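Local coordinates for putative antioxidant defense protein Mlr4105 (Mesorhizobium loti, PDB 3C1L), which probably has peroxiredoxin activity in antioxidant defence, as a member of the AhpD-like carboxymuconolactone decarboxylase family, at residues F126-L130 with I158-A163. Sequence-based numbering, arbitrary orientation.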
loop_
_atom_site.group_PDB
_atom_site.type_symbol
_atom_site.label_atom_id
_atom_site.label_comp_id
_atom_site.label_asym_id
_atom_site.label_seq_id
_atom_site.Cartn_x
_atom_site.Cartn_y
_atom_site.Cartn_z
ATOM N N PHE B 126 -11.280 1.049 -15.083
ATOM C CA PHE B 126 -10.651 2.375 -15.155
ATOM C C PHE B 126 -10.887 3.198 -13.840
ATOM O O PHE B 126 -9.954 3.765 -13.243
ATOM C CB PHE B 126 -11.145 3.116 -16.352
ATOM C CG PHE B 126 -10.487 4.427 -16.573
ATOM C CD1 PHE B 126 -9.215 4.493 -17.139
ATOM C CD2 PHE B 126 -11.148 5.615 -16.260
ATOM C CE1 PHE B 126 -8.585 5.703 -17.363
ATOM C CE2 PHE B 126 -10.516 6.864 -16.456
ATOM C CZ PHE B 126 -9.230 6.904 -17.031
ATOM N N ALA B 127 -12.137 3.243 -13.404
ATOM C CA ALA B 127 -12.522 3.922 -12.133
ATOM C C ALA B 127 -11.721 3.418 -10.916
ATOM O O ALA B 127 -11.327 4.217 -10.065
ATOM C CB ALA B 127 -14.017 3.768 -11.890
ATOM N N VAL B 128 -11.518 2.104 -10.804
ATOM C CA VAL B 128 -10.671 1.506 -9.757
ATOM C C VAL B 128 -9.249 2.029 -9.806
ATOM O O VAL B 128 -8.736 2.507 -8.806
ATOM C CB VAL B 128 -10.584 -0.053 -9.840
ATOM C CG1 VAL B 128 -9.491 -0.550 -8.934
ATOM C CG2 VAL B 128 -11.905 -0.702 -9.467
ATOM N N LYS B 129 -8.643 2.013 -10.991
ATOM C CA LYS B 129 -7.271 2.558 -11.166
ATOM C C LYS B 129 -7.184 4.065 -10.899
ATOM O O LYS B 129 -6.301 4.532 -10.234
ATOM C CB LYS B 129 -6.696 2.253 -12.574
ATOM C CG LYS B 129 -5.205 2.543 -12.623
ATOM C CD LYS B 129 -4.525 2.070 -13.824
ATOM C CE LYS B 129 -3.055 2.433 -13.755
ATOM N NZ LYS B 129 -2.391 2.097 -15.061
ATOM N N LEU B 130 -8.130 4.830 -11.399
ATOM C CA LEU B 130 -8.183 6.271 -11.088
ATOM C C LEU B 130 -8.396 6.523 -9.562
ATOM O O LEU B 130 -7.983 7.546 -9.054
ATOM C CB LEU B 130 -9.296 6.981 -11.881
ATOM C CG LEU B 130 -9.223 8.510 -11.912
ATOM C CD1 LEU B 130 -7.923 8.919 -12.631
ATOM C CD2 LEU B 130 -10.401 9.040 -12.585
ATOM N N ILE B 158 -16.712 9.303 -17.612
ATOM C CA ILE B 158 -16.288 8.243 -16.666
ATOM C C ILE B 158 -15.308 8.841 -15.674
ATOM O O ILE B 158 -15.436 8.652 -14.442
ATOM C CB ILE B 158 -15.643 6.991 -17.363
ATOM C CG1 ILE B 158 -16.680 6.283 -18.284
ATOM C CG2 ILE B 158 -14.982 6.055 -16.293
ATOM C CD1 ILE B 158 -16.084 5.469 -19.542
ATOM N N ALA B 159 -14.336 9.582 -16.200
ATOM C CA ALA B 159 -13.273 10.151 -15.364
ATOM C C ALA B 159 -13.857 11.160 -14.379
ATOM O O ALA B 159 -13.486 11.143 -13.242
ATOM C CB ALA B 159 -12.171 10.772 -16.180
ATOM N N SER B 160 -14.784 12.006 -14.851
ATOM C CA SER B 160 -15.476 13.000 -14.017
ATOM C C SER B 160 -16.324 12.394 -12.923
ATOM O O SER B 160 -16.409 12.911 -11.805
ATOM C CB SER B 160 -16.392 13.861 -14.873
ATOM O OG SER B 160 -15.660 14.813 -15.600
ATOM N N THR B 161 -17.004 11.311 -13.270
ATOM C CA THR B 161 -17.897 10.657 -12.349
ATOM C C THR B 161 -17.033 10.046 -11.267
ATOM O O THR B 161 -17.310 10.240 -10.085
ATOM C CB THR B 161 -18.834 9.594 -13.033
ATOM O OG1 THR B 161 -19.570 10.198 -14.140
ATOM C CG2 THR B 161 -19.796 9.054 -12.015
ATOM N N ALA B 162 -15.989 9.334 -11.673
ATOM C CA ALA B 162 -15.118 8.652 -10.725
ATOM C C ALA B 162 -14.378 9.676 -9.805
ATOM O O ALA B 162 -14.366 9.529 -8.588
ATOM C CB ALA B 162 -14.163 7.642 -11.482
ATOM N N ALA B 163 -13.903 10.752 -10.410
ATOM C CA ALA B 163 -13.270 11.881 -9.723
ATOM C C ALA B 163 -14.153 12.509 -8.650
ATOM O O ALA B 163 -13.723 12.704 -7.520
ATOM C CB ALA B 163 -12.831 12.955 -10.754
#
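In the all-helical AhpD-like fold of this chain, helix 118-132 packs against helix 152-175 through Phe-126, Ala-127 and Leu-130 on one side and Ile-158, Ala-159 and Ala-162 on the other. The segment axes come within 9.6 Å and cross at -50°. The approach centres on two small residues: Ala-127 CB meets Ala-162 CB at 3.9 Å, and their CA atoms are 5.6 Å apart. The larger side chains Phe-126 and Leu-130 pack beside this pair, toward Ala-159. Phe-126 has CG anti to its own N (chi1 -175°), which carries the ring across to the second helix. There its CD2 lies 3.9 Å from Ile-158 CG2, approached obliquely. The ring edge faces Ala-159, with CE2 4.3 Å from the methyl CB. Leu-130 reaches over with one branch: CD2 sits 3.8 Å from Ala-159 O and 4.2 Å from Ala-162 CB. Ala-159 O already accepts the helical hydrogen bond of Ala-163 N. The side chains meeting here are all apolar, and every touching residue is buried. Ile-73 of helix 67-80 touches both Ala-127 and Ala-162, so three helices meet at the alanine pair. Phe-126 also packs on Leu-145 of helix 139-147. Ala-174 of a second subunit touches Phe-126, Leu-130 and Ala-159, and Arg-170 NE of that subunit hydrogen-bonds to Leu-130 O, which places this helix pair against a subunit interface.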